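Local structure of phosphoglycerate oxidoreductase (Rhizobium etli, 4HY3) at residues Ile179-Phe184 with Ile202-Pro207; Phe233-Ala238 with Ala261-Ser266; Leu69-Leu74 with Leu91-Ala96. The protein is probably an NAD(P)-dependent reductase of the D-isomer-specific 2-hydroxyacid dehydrogenase family, acting on small 2-oxoacids such as hydroxypyruvate or glyoxylate. All blocks are in the same frame, centred on the assembly; numbering follows the deposited sequence.

Contact 1 (Ile179-Phe184 with Ile202-Pro207)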
ATOM      1  N   ILE A 179      10.803 -14.766   3.271  1.00 37.61           N
ATOM      2  CA  ILE A 179       9.800 -15.273   4.235  1.00 34.53           C
ATOM      3  C   ILE A 179       8.928 -16.387   3.706  1.00 31.94           C
ATOM      4  O   ILE A 179       8.326 -16.263   2.637  1.00 31.22           O
ATOM      5  CB  ILE A 179       8.841 -14.190   4.757  1.00 32.72           C
ATOM      6  CG1 ILE A 179       9.612 -13.099   5.487  1.00 32.55           C
ATOM      7  CG2 ILE A 179       7.817 -14.822   5.691  1.00 31.75           C
ATOM      8  CD1 ILE A 179       8.943 -11.746   5.435  1.00 32.69           C
ATOM      9  N   GLY A 180       8.835 -17.450   4.493  1.00 30.79           N
ATOM     10  CA  GLY A 180       7.913 -18.535   4.196  1.00 32.67           C
ATOM     11  C   GLY A 180       6.870 -18.842   5.256  1.00 35.37           C
ATOM     12  O   GLY A 180       7.140 -18.917   6.476  1.00 35.51           O
ATOM     13  N   ILE A 181       5.657 -19.049   4.780  1.00 36.40           N
ATOM     14  CA  ILE A 181       4.550 -19.327   5.673  1.00 37.17           C
ATOM     15  C   ILE A 181       3.987 -20.746   5.449  1.00 36.91           C
ATOM     16  O   ILE A 181       3.529 -21.084   4.342  1.00 36.31           O
ATOM     17  CB  ILE A 181       3.479 -18.238   5.523  1.00 34.52           C
ATOM     18  CG1 ILE A 181       4.140 -16.874   5.667  1.00 36.57           C
ATOM     19  CG2 ILE A 181       2.418 -18.394   6.590  1.00 33.89           C
ATOM     20  CD1 ILE A 181       3.214 -15.706   5.364  1.00 40.42           C
ATOM     21  N   VAL A 182       4.056 -21.571   6.493  1.00 34.70           N
ATOM     22  CA  VAL A 182       3.434 -22.908   6.482  1.00 36.30           C
ATOM     23  C   VAL A 182       1.971 -22.820   6.955  1.00 36.93           C
ATOM     24  O   VAL A 182       1.672 -22.757   8.161  1.00 37.35           O
ATOM     25  CB  VAL A 182       4.224 -23.930   7.339  1.00 35.05           C
ATOM     26  CG1 VAL A 182       3.490 -25.263   7.400  1.00 35.43           C
ATOM     27  CG2 VAL A 182       5.628 -24.133   6.796  1.00 33.19           C
ATOM     28  N   GLY A 183       1.060 -22.827   5.994  1.00 38.78           N
ATOM     29  CA  GLY A 183      -0.346 -22.554   6.266  1.00 35.73           C
ATOM     30  C   GLY A 183      -0.631 -21.108   5.944  1.00 33.80           C
ATOM     31  O   GLY A 183       0.289 -20.322   5.732  1.00 31.48           O
ATOM     32  N   PHE A 184      -1.915 -20.761   5.897  1.00 34.15           N
ATOM     33  CA  PHE A 184      -2.334 -19.416   5.536  1.00 34.16           C
ATOM     34  C   PHE A 184      -3.827 -19.365   5.536  1.00 36.30           C
ATOM     35  O   PHE A 184      -4.451 -19.655   4.505  1.00 44.50           O
ATOM     36  CB  PHE A 184      -1.880 -19.083   4.112  1.00 32.21           C
ATOM     37  CG  PHE A 184      -2.046 -17.635   3.729  1.00 28.75           C
ATOM     38  CD1 PHE A 184      -0.975 -16.741   3.867  1.00 27.85           C
ATOM     39  CD2 PHE A 184      -3.235 -17.174   3.197  1.00 26.99           C
ATOM     40  CE1 PHE A 184      -1.084 -15.412   3.492  1.00 26.78           C
ATOM     41  CE2 PHE A 184      -3.360 -15.838   2.825  1.00 29.38           C
ATOM     42  CZ  PHE A 184      -2.281 -14.952   2.976  1.00 27.75           C
ATOM     43  N   ILE A 202       7.701 -13.428  -0.069  1.00 39.55           N
ATOM     44  CA  ILE A 202       6.819 -14.240   0.756  1.00 39.62           C
ATOM     45  C   ILE A 202       6.226 -15.470   0.059  1.00 42.22           C
ATOM     46  O   ILE A 202       5.296 -15.356  -0.776  1.00 43.46           O
ATOM     47  CB  ILE A 202       5.719 -13.381   1.428  1.00 38.50           C
ATOM     48  CG1 ILE A 202       6.366 -12.263   2.251  1.00 35.84           C
ATOM     49  CG2 ILE A 202       4.837 -14.259   2.311  1.00 35.80           C
ATOM     50  CD1 ILE A 202       5.421 -11.165   2.659  1.00 38.87           C
ATOM     51  N   ARG A 203       6.771 -16.633   0.436  1.00 42.44           N
ATOM     52  CA  ARG A 203       6.366 -17.949  -0.083  1.00 43.14           C
ATOM     53  C   ARG A 203       5.399 -18.590   0.861  1.00 41.34           C
ATOM     54  O   ARG A 203       5.672 -18.696   2.054  1.00 42.52           O
ATOM     55  CB  ARG A 203       7.568 -18.889  -0.228  1.00 46.53           C
ATOM     56  CG  ARG A 203       8.376 -18.670  -1.491  1.00 49.66           C
ATOM     57  CD  ARG A 203       9.417 -19.755  -1.651  1.00 51.28           C
ATOM     58  NE  ARG A 203      10.551 -19.322  -2.462  1.00 55.02           N
ATOM     59  CZ  ARG A 203      11.633 -18.729  -1.969  1.00 56.17           C
ATOM     60  NH1 ARG A 203      11.714 -18.480  -0.659  1.00 59.66           N
ATOM     61  NH2 ARG A 203      12.628 -18.387  -2.781  1.00 49.74           N
ATOM     62  N   VAL A 204       4.285 -19.051   0.317  1.00 41.21           N
ATOM     63  CA  VAL A 204       3.214 -19.598   1.129  1.00 43.98           C
ATOM     64  C   VAL A 204       2.849 -20.993   0.654  1.00 44.11           C
ATOM     65  O   VAL A 204       2.641 -21.223  -0.532  1.00 45.69           O
ATOM     66  CB  VAL A 204       1.949 -18.688   1.093  1.00 44.50           C
ATOM     67  CG1 VAL A 204       0.724 -19.390   1.691  1.00 42.88           C
ATOM     68  CG2 VAL A 204       2.206 -17.389   1.837  1.00 45.30           C
ATOM     69  N   PHE A 205       2.745 -21.918   1.591  1.00 43.85           N
ATOM     70  CA  PHE A 205       2.232 -23.223   1.267  1.00 45.71           C
ATOM     71  C   PHE A 205       0.826 -23.400   1.837  1.00 46.36           C
ATOM     72  O   PHE A 205       0.598 -23.194   3.027  1.00 45.69           O
ATOM     73  CB  PHE A 205       3.191 -24.322   1.745  1.00 45.34           C
ATOM     74  CG  PHE A 205       2.579 -25.681   1.743  1.00 45.84           C
ATOM     75  CD1 PHE A 205       2.380 -26.363   0.549  1.00 48.49           C
ATOM     76  CD2 PHE A 205       2.175 -26.272   2.934  1.00 47.53           C
ATOM     77  CE1 PHE A 205       1.792 -27.623   0.542  1.00 51.66           C
ATOM     78  CE2 PHE A 205       1.584 -27.531   2.943  1.00 51.90           C
ATOM     79  CZ  PHE A 205       1.397 -28.211   1.744  1.00 53.10           C
ATOM     80  N   ASP A 206      -0.108 -23.782   0.970  1.00 46.56           N
ATOM     81  CA  ASP A 206      -1.490 -23.995   1.368  1.00 46.48           C
ATOM     82  C   ASP A 206      -2.224 -24.937   0.390  1.00 50.67           C
ATOM     83  O   ASP A 206      -2.315 -24.666  -0.807  1.00 52.39           O
ATOM     84  CB  ASP A 206      -2.211 -22.655   1.505  1.00 44.76           C
ATOM     85  CG  ASP A 206      -3.536 -22.757   2.263  1.00 45.69           C
ATOM     86  OD1 ASP A 206      -3.544 -23.146   3.450  1.00 49.27           O
ATOM     87  OD2 ASP A 206      -4.572 -22.398   1.676  1.00 42.96           O
ATOM     88  N   PRO A 207      -2.739 -26.064   0.909  1.00 56.19           N
ATOM     89  CA  PRO A 207      -3.519 -26.999   0.098  1.00 56.35           C
ATOM     90  C   PRO A 207      -4.890 -26.499  -0.349  1.00 53.76           C
ATOM     91  O   PRO A 207      -5.305 -26.820  -1.438  1.00 55.19           O
ATOM     92  CB  PRO A 207      -3.710 -28.207   1.034  1.00 58.80           C
ATOM     93  CG  PRO A 207      -3.484 -27.678   2.413  1.00 56.15           C
ATOM     94  CD  PRO A 207      -2.460 -26.599   2.258  1.00 55.50           C
TER
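I179 to V182 runs parallel to I202 to F205, pairing I179 with I202 and V182 with F205, the short strand axes 4.5 Å apart and inclined by 15°. With helix 186-195 linking them they form a beta-alpha-beta crossover of a Rossmann-type domain, consistent with NAD binding. A ladder of backbone bonds joins them: R203 N gives to I179 O (2.7 Å), I181 N to R203 O, F205 N to I181 O, and G183 N to F205 O, this last bond less straight than the others. G180 and V182 turn their backbone groups to strand 233-236 instead.

One face of the pair carries I179, I181, I202 and V204, branched residues at home in a buried strand. I179 and I202 lie side by side, while I181 reaches diagonally, its CD1 3.7 Å from I202 CG2. Helix 186-195 covers this face through L195 and R192. The other face, with V182, R203 and F205, meets V227 of helix 224-229.

Past the strand, G183 has a positive phi of 98°, at which a side chain would be jammed against the preceding carbonyl oxygen. Glycine therefore suits the turn, and G183 may open a GxGxxG loop of the kind that approaches a dinucleotide's phosphates. F184 then brings its side chain back over the second strand, at about a right angle to V204. In V204, CG1 stands anti to the backbone N (chi1 168°), which aims this methyl at F184 CB, 3.6 Å away. The other methyl fills the angle between the ring and the isoleucine beside it: V204 CG2 lies 3.8 Å from F184 CD1 and 4.0 Å from I181 CB.

Contact 2 (Phe233-Ala238 with Ala261-Ser266)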
ATOM      1  N   PHE A 233      13.025 -16.791   7.068  1.00 41.59           N
ATOM      2  CA  PHE A 233      12.032 -16.807   8.118  1.00 37.36           C
ATOM      3  C   PHE A 233      10.833 -17.639   7.742  1.00 38.28           C
ATOM      4  O   PHE A 233      10.167 -17.387   6.729  1.00 39.37           O
ATOM      5  CB  PHE A 233      11.586 -15.400   8.454  1.00 39.93           C
ATOM      6  CG  PHE A 233      12.709 -14.472   8.829  1.00 38.19           C
ATOM      7  CD1 PHE A 233      13.176 -14.426  10.123  1.00 35.21           C
ATOM      8  CD2 PHE A 233      13.279 -13.641   7.879  1.00 37.91           C
ATOM      9  CE1 PHE A 233      14.202 -13.579  10.471  1.00 35.13           C
ATOM     10  CE2 PHE A 233      14.299 -12.782   8.226  1.00 38.52           C
ATOM     11  CZ  PHE A 233      14.759 -12.749   9.529  1.00 35.71           C
ATOM     12  N   ILE A 234      10.561 -18.630   8.588  1.00 37.17           N
ATOM     13  CA  ILE A 234       9.487 -19.588   8.381  1.00 35.65           C
ATOM     14  C   ILE A 234       8.547 -19.474   9.560  1.00 35.06           C
ATOM     15  O   ILE A 234       8.977 -19.653  10.706  1.00 34.61           O
ATOM     16  CB  ILE A 234      10.027 -21.042   8.314  1.00 35.57           C
ATOM     17  CG1 ILE A 234      11.048 -21.177   7.182  1.00 34.56           C
ATOM     18  CG2 ILE A 234       8.908 -22.074   8.183  1.00 30.00           C
ATOM     19  CD1 ILE A 234      12.179 -22.093   7.570  1.00 33.22           C
ATOM     20  N   PHE A 235       7.275 -19.188   9.259  1.00 32.51           N
ATOM     21  CA  PHE A 235       6.205 -19.131  10.246  1.00 31.76           C
ATOM     22  C   PHE A 235       5.237 -20.310  10.054  1.00 34.04           C
ATOM     23  O   PHE A 235       4.704 -20.492   8.953  1.00 36.46           O
ATOM     24  CB  PHE A 235       5.396 -17.831  10.067  1.00 31.30           C
ATOM     25  CG  PHE A 235       6.173 -16.559  10.316  1.00 29.81           C
ATOM     26  CD1 PHE A 235       6.181 -15.965  11.584  1.00 29.81           C
ATOM     27  CD2 PHE A 235       6.878 -15.939   9.283  1.00 29.06           C
ATOM     28  CE1 PHE A 235       6.879 -14.779  11.812  1.00 29.82           C
ATOM     29  CE2 PHE A 235       7.584 -14.766   9.508  1.00 29.41           C
ATOM     30  CZ  PHE A 235       7.589 -14.181  10.771  1.00 29.57           C
ATOM     31  N   VAL A 236       5.002 -21.095  11.109  1.00 35.16           N
ATOM     32  CA  VAL A 236       3.901 -22.085  11.148  1.00 36.52           C
ATOM     33  C   VAL A 236       2.613 -21.477  11.772  1.00 40.08           C
ATOM     34  O   VAL A 236       2.585 -21.049  12.939  1.00 38.94           O
ATOM     35  CB  VAL A 236       4.268 -23.359  11.933  1.00 36.01           C
ATOM     36  CG1 VAL A 236       3.264 -24.453  11.602  1.00 34.58           C
ATOM     37  CG2 VAL A 236       5.702 -23.809  11.645  1.00 35.72           C
ATOM     38  N   VAL A 237       1.531 -21.509  11.009  1.00 40.41           N
ATOM     39  CA  VAL A 237       0.464 -20.555  11.198  1.00 41.66           C
ATOM     40  C   VAL A 237      -0.952 -21.166  11.163  1.00 48.38           C
ATOM     41  O   VAL A 237      -1.897 -20.618  11.754  1.00 48.47           O
ATOM     42  CB  VAL A 237       0.696 -19.417  10.188  1.00 36.28           C
ATOM     43  CG1 VAL A 237      -0.559 -18.950   9.503  1.00 36.87           C
ATOM     44  CG2 VAL A 237       1.395 -18.291  10.882  1.00 36.97           C
ATOM     45  N   ALA A 238      -1.076 -22.314  10.492  1.00 56.70           N
ATOM     46  CA  ALA A 238      -2.312 -23.100  10.442  1.00 62.22           C
ATOM     47  C   ALA A 238      -1.962 -24.571  10.292  1.00 71.90           C
ATOM     48  O   ALA A 238      -0.882 -24.910   9.790  1.00 72.33           O
ATOM     49  CB  ALA A 238      -3.199 -22.654   9.290  1.00 59.48           C
ATOM     50  N   ALA A 261      15.355 -18.743  10.760  1.00 54.44           N
ATOM     51  CA  ALA A 261      14.422 -18.380  11.809  1.00 54.76           C
ATOM     52  C   ALA A 261      13.104 -19.135  11.620  1.00 49.48           C
ATOM     53  O   ALA A 261      12.423 -18.981  10.592  1.00 46.09           O
ATOM     54  CB  ALA A 261      14.198 -16.872  11.841  1.00 53.11           C
ATOM     55  N   PHE A 262      12.770 -19.939  12.628  1.00 42.63           N
ATOM     56  CA  PHE A 262      11.583 -20.793  12.623  1.00 43.38           C
ATOM     57  C   PHE A 262      10.620 -20.430  13.757  1.00 41.92           C
ATOM     58  O   PHE A 262      10.948 -20.563  14.944  1.00 40.45           O
ATOM     59  CB  PHE A 262      11.995 -22.272  12.728  1.00 41.15           C
ATOM     60  CG  PHE A 262      10.849 -23.216  12.906  1.00 36.86           C
ATOM     61  CD1 PHE A 262      10.263 -23.824  11.802  1.00 37.06           C
ATOM     62  CD2 PHE A 262      10.356 -23.500  14.176  1.00 36.03           C
ATOM     63  CE1 PHE A 262       9.199 -24.709  11.959  1.00 38.03           C
ATOM     64  CE2 PHE A 262       9.294 -24.379  14.348  1.00 37.19           C
ATOM     65  CZ  PHE A 262       8.716 -24.992  13.238  1.00 38.06           C
ATOM     66  N   ILE A 263       9.417 -20.017  13.379  1.00 39.68           N
ATOM     67  CA  ILE A 263       8.503 -19.416  14.334  1.00 42.26           C
ATOM     68  C   ILE A 263       7.163 -20.154  14.414  1.00 42.51           C
ATOM     69  O   ILE A 263       6.381 -20.167  13.467  1.00 45.68           O
ATOM     70  CB  ILE A 263       8.338 -17.910  14.024  1.00 43.27           C
ATOM     71  CG1 ILE A 263       9.714 -17.225  14.008  1.00 40.70           C
ATOM     72  CG2 ILE A 263       7.431 -17.241  15.041  1.00 43.31           C
ATOM     73  CD1 ILE A 263       9.807 -16.035  13.086  1.00 37.45           C
ATOM     74  N   LEU A 264       6.911 -20.768  15.560  1.00 43.41           N
ATOM     75  CA  LEU A 264       5.757 -21.650  15.739  1.00 44.71           C
ATOM     76  C   LEU A 264       4.571 -20.967  16.461  1.00 47.18           C
ATOM     77  O   LEU A 264       4.640 -20.675  17.670  1.00 47.37           O
ATOM     78  CB  LEU A 264       6.193 -22.897  16.502  1.00 40.24           C
ATOM     79  CG  LEU A 264       5.137 -23.961  16.708  1.00 40.47           C
ATOM     80  CD1 LEU A 264       4.680 -24.498  15.359  1.00 40.32           C
ATOM     81  CD2 LEU A 264       5.696 -25.066  17.600  1.00 41.00           C
ATOM     82  N   LEU A 265       3.478 -20.749  15.729  1.00 42.64           N
ATOM     83  CA  LEU A 265       2.380 -19.952  16.247  1.00 41.95           C
ATOM     84  C   LEU A 265       1.097 -20.725  16.451  1.00 46.14           C
ATOM     85  O   LEU A 265       0.218 -20.282  17.178  1.00 50.89           O
ATOM     86  CB  LEU A 265       2.122 -18.737  15.339  1.00 37.33           C
ATOM     87  CG  LEU A 265       3.300 -17.774  15.241  1.00 34.40           C
ATOM     88  CD1 LEU A 265       3.180 -16.815  14.072  1.00 33.57           C
ATOM     89  CD2 LEU A 265       3.504 -17.049  16.563  1.00 32.59           C
ATOM     90  N   SER A 266       0.967 -21.873  15.811  1.00 51.50           N
ATOM     91  CA  SER A 266      -0.258 -22.646  15.956  1.00 54.18           C
ATOM     92  C   SER A 266       0.073 -24.116  16.036  1.00 57.09           C
ATOM     93  O   SER A 266       0.836 -24.620  15.205  1.00 65.43           O
ATOM     94  CB  SER A 266      -1.131 -22.437  14.736  1.00 58.37           C
ATOM     95  OG  SER A 266      -0.433 -22.877  13.569  1.00 61.40           O
TER
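In the middle of the parallel Rossmann-type sheet, F233 to V236 lies beside A261 to L264, in register from F233-A261 to V236-L264. Four backbone bonds tie the strands: I234 N to A261 O, I263 N to I234 O (2.7 Å), V236 N to I263 O, and L265 N to V236 O. A weak bond from S266 N also reaches V236 O.

On one face the flat ring of F235 lies alongside I263, its CD1 3.8 Å from I263 CB, and L265 CD1 meets the ring edge at 4.0 Å from F235 CD1. With chi1 at -64°, CG stands anti to the carbonyl carbon, which swings the ring over toward this neighbouring strand. Replacing F235 by an alanine would probably leave I263 and L265 without the ring they pack on, opening a gap in the buried face.

On the other face V236 is a compact wedge. Its CG2 touches the F262 ring, 3.6 Å from F262 CZ, while V236 CG1 lies 4.0 Å from L264 CD1; two branches thus serve two neighbours.

A142 of helix 131-147 packs on both F235 and I263, and L191 of helix 186-195 on F235 and V237. Across the sheet, F253 of helix 250-254 meets the F262 ring edge-to-face, and strand 178-182 bonds along the far edge of 233-236.

Contact 3 (Leu69-Leu74 with Leu91-Ala96)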
ATOM      1  N   LEU A  69     -36.064 -23.168  28.653  1.00 42.45           N
ATOM      2  CA  LEU A  69     -36.565 -21.792  28.520  1.00 43.05           C
ATOM      3  C   LEU A  69     -38.073 -21.699  28.310  1.00 44.04           C
ATOM      4  O   LEU A  69     -38.755 -22.695  28.031  1.00 43.13           O
ATOM      5  CB  LEU A  69     -35.865 -21.133  27.319  1.00 44.97           C
ATOM      6  CG  LEU A  69     -34.644 -20.220  27.477  1.00 41.01           C
ATOM      7  CD1 LEU A  69     -34.113 -20.190  28.894  1.00 36.84           C
ATOM      8  CD2 LEU A  69     -33.556 -20.594  26.482  1.00 40.25           C
ATOM      9  N   GLY A  70     -38.602 -20.484  28.402  1.00 48.70           N
ATOM     10  CA  GLY A  70     -39.997 -20.247  28.002  1.00 54.87           C
ATOM     11  C   GLY A  70     -40.316 -20.852  26.638  1.00 57.46           C
ATOM     12  O   GLY A  70     -39.585 -20.660  25.669  1.00 61.49           O
ATOM     13  N   ASP A  71     -41.394 -21.611  26.559  1.00 61.09           N
ATOM     14  CA  ASP A  71     -41.945 -22.007  25.262  1.00 60.80           C
ATOM     15  C   ASP A  71     -42.368 -20.750  24.482  1.00 57.25           C
ATOM     16  O   ASP A  71     -42.454 -20.760  23.250  1.00 54.69           O
ATOM     17  CB  ASP A  71     -43.135 -22.936  25.477  1.00 68.42           C
ATOM     18  CG  ASP A  71     -43.385 -23.845  24.300  1.00 71.42           C
ATOM     19  OD1 ASP A  71     -44.440 -23.658  23.659  1.00 70.47           O
ATOM     20  OD2 ASP A  71     -42.540 -24.739  24.026  1.00 65.24           O
ATOM     21  N   ASP A  72     -42.622 -19.671  25.225  1.00 52.64           N
ATOM     22  CA  ASP A  72     -42.711 -18.328  24.671  1.00 47.63           C
ATOM     23  C   ASP A  72     -41.355 -17.803  24.195  1.00 45.04           C
ATOM     24  O   ASP A  72     -41.249 -17.276  23.081  1.00 43.26           O
ATOM     25  CB  ASP A  72     -43.262 -17.358  25.712  1.00 47.84           C
ATOM     26  CG  ASP A  72     -43.185 -15.901  25.257  1.00 50.13           C
ATOM     27  OD1 ASP A  72     -43.326 -15.623  24.045  1.00 52.55           O
ATOM     28  OD2 ASP A  72     -42.981 -15.017  26.114  1.00 53.24           O
ATOM     29  N   ILE A  73     -40.336 -17.897  25.057  1.00 42.35           N
ATOM     30  CA  ILE A  73     -38.990 -17.405  24.719  1.00 38.47           C
ATOM     31  C   ILE A  73     -38.523 -18.101  23.427  1.00 37.50           C
ATOM     32  O   ILE A  73     -38.143 -17.444  22.471  1.00 37.29           O
ATOM     33  CB  ILE A  73     -37.997 -17.507  25.920  1.00 38.49           C
ATOM     34  CG1 ILE A  73     -38.168 -16.303  26.860  1.00 37.48           C
ATOM     35  CG2 ILE A  73     -36.539 -17.556  25.478  1.00 37.97           C
ATOM     36  CD1 ILE A  73     -37.757 -16.560  28.299  1.00 34.04           C
ATOM     37  N   LEU A  74     -38.646 -19.421  23.366  1.00 37.10           N
ATOM     38  CA  LEU A  74     -38.200 -20.186  22.203  1.00 36.47           C
ATOM     39  C   LEU A  74     -38.942 -19.862  20.904  1.00 37.21           C
ATOM     40  O   LEU A  74     -38.428 -20.084  19.813  1.00 38.88           O
ATOM     41  CB  LEU A  74     -38.295 -21.670  22.518  1.00 34.56           C
ATOM     42  CG  LEU A  74     -37.337 -22.019  23.646  1.00 35.80           C
ATOM     43  CD1 LEU A  74     -37.765 -23.287  24.371  1.00 37.69           C
ATOM     44  CD2 LEU A  74     -35.925 -22.134  23.095  1.00 33.54           C
ATOM     45  N   LEU A  91     -34.890 -27.494  18.988  1.00 37.14           N
ATOM     46  CA  LEU A  91     -34.796 -26.780  17.714  1.00 38.06           C
ATOM     47  C   LEU A  91     -36.075 -26.653  16.877  1.00 40.04           C
ATOM     48  O   LEU A  91     -36.237 -25.687  16.124  1.00 44.14           O
ATOM     49  CB  LEU A  91     -33.770 -27.444  16.858  1.00 38.90           C
ATOM     50  CG  LEU A  91     -33.228 -26.599  15.745  1.00 39.29           C
ATOM     51  CD1 LEU A  91     -32.618 -25.344  16.336  1.00 38.25           C
ATOM     52  CD2 LEU A  91     -32.179 -27.480  15.087  1.00 43.06           C
ATOM     53  N   ALA A  92     -36.963 -27.637  16.984  1.00 42.09           N
ATOM     54  CA  ALA A  92     -38.227 -27.632  16.258  1.00 40.25           C
ATOM     55  C   ALA A  92     -39.115 -26.640  16.935  1.00 42.70           C
ATOM     56  O   ALA A  92     -40.122 -26.216  16.366  1.00 48.29           O
ATOM     57  CB  ALA A  92     -38.866 -29.014  16.260  1.00 37.42           C
ATOM     58  N   ARG A  93     -38.733 -26.256  18.152  1.00 42.08           N
ATOM     59  CA  ARG A  93     -39.512 -25.281  18.905  1.00 43.73           C
ATOM     60  C   ARG A  93     -39.167 -23.832  18.568  1.00 44.83           C
ATOM     61  O   ARG A  93     -39.844 -22.898  19.037  1.00 44.90           O
ATOM     62  CB  ARG A  93     -39.394 -25.537  20.409  1.00 44.28           C
ATOM     63  CG  ARG A  93     -40.177 -26.756  20.881  1.00 44.23           C
ATOM     64  CD  ARG A  93     -40.702 -26.580  22.290  1.00 41.09           C
ATOM     65  NE  ARG A  93     -39.721 -27.007  23.281  1.00 39.02           N
ATOM     66  CZ  ARG A  93     -39.611 -26.488  24.506  1.00 38.48           C
ATOM     67  NH1 ARG A  93     -40.419 -25.500  24.908  1.00 36.75           N
ATOM     68  NH2 ARG A  93     -38.684 -26.959  25.335  1.00 36.72           N
HETATM   69  N   MSE A  94     -38.145 -23.644  17.729  1.00 45.21           N
HETATM   70  CA  MSE A  94     -37.591 -22.307  17.488  1.00 43.15           C
HETATM   71  C   MSE A  94     -37.783 -21.867  16.065  1.00 40.23           C
HETATM   72  O   MSE A  94     -36.833 -21.807  15.297  1.00 41.92           O
HETATM   73  CB  MSE A  94     -36.124 -22.295  17.858  1.00 42.96           C
HETATM   74  CG  MSE A  94     -35.947 -22.375  19.362  1.00 47.16           C
HETATM   75 SE   MSE A  94     -34.019 -22.366  19.817  1.00 56.78          SE
HETATM   76  CE  MSE A  94     -33.800 -24.270  20.147  1.00 49.98           C
ATOM     77  N   PRO A  95     -39.021 -21.519  15.701  1.00 36.94           N
ATOM     78  CA  PRO A  95     -39.372 -21.182  14.319  1.00 35.44           C
ATOM     79  C   PRO A  95     -38.789 -19.858  13.788  1.00 33.61           C
ATOM     80  O   PRO A  95     -38.820 -19.610  12.596  1.00 34.24           O
ATOM     81  CB  PRO A  95     -40.903 -21.088  14.365  1.00 35.61           C
ATOM     82  CG  PRO A  95     -41.298 -21.697  15.681  1.00 38.43           C
ATOM     83  CD  PRO A  95     -40.174 -21.366  16.597  1.00 36.19           C
ATOM     84  N   ALA A  96     -38.280 -18.999  14.649  1.00 32.07           N
ATOM     85  CA  ALA A  96     -37.722 -17.761  14.151  1.00 29.74           C
ATOM     86  C   ALA A  96     -36.199 -17.752  14.164  1.00 27.80           C
ATOM     87  O   ALA A  96     -35.588 -16.801  13.691  1.00 28.49           O
ATOM     88  CB  ALA A  96     -38.279 -16.580  14.936  1.00 31.76           C
TER
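R93 reaches across to D71 and L74, and its side chain can be followed outward. CB points toward 69-74, but CG turns away from L74 before the chain comes back. Bends at chi2 and chi3 then carry it across the aspartate at about a right angle. CD passes near the carboxylate, the exact spacing being doubtful, and NE follows, less close to the same oxygen. The flat guanidinium has L74 CD1 over one face, toward its rim, with R93 CZ 3.7 Å from that methyl. NH1 makes the salt bridge to D71 OD2, modelled at 2.4 Å, a length too short to be trusted at this resolution. The oxygen comes in at the guanidinium edge, and the carboxylate plane is only 18° from the guanidinium plane. D71 presents it by keeping CG anti to its own backbone N (chi1 -155°). The remaining tip, NH2, lies 3.9 Å from L74 CD1 and makes a weak hydrogen bond to A67 O.

The two segments lead into neighbouring parallel strands, 77-82 and 99-101, of the six-stranded mixed sheet, which probably belongs to the substrate-binding domain seen in this family. L74 belongs to the short, weakly bonded helix 73-76, whereas L91 to M94 forms a type I beta turn, closed by M94 N on L91 O.

Arginine suits a partly exposed place because its long chain can lie on leucine and still reach a charge at the surface. L74, by contrast, is buried and sends its other methyl to the selenomethionine M94: L74 CD2 is 3.7 Å from M94 CG and 3.8 Å from M94 SE. The backbones also meet, with a CA-H...O contact of 3.3 Å from M94 CA to L74 O, while M94 O accepts a hydrogen bond from R119.

How the contacts relate
Contacts 1 and 2 belong to one parallel sheet, their centres about 10 Å apart, and join through strands 178-182 and 233-236. G180 N lies 2.6 Å from F233 O and V182 N 2.8 Å from F235 O, both probable hydrogen bonds, so four successive strands form a continuous unit. The V237 side chain of contact 2 also touches the glycine-rich loop that contact 1 leads into, the probable cofactor side of the domain. Contact 3 is remote: its centre is about 46 Å from either of the others, with nearest atoms about 31 Å from contact 1 and 30 Å from contact 2, across the chain's centre in the other sheet's domain.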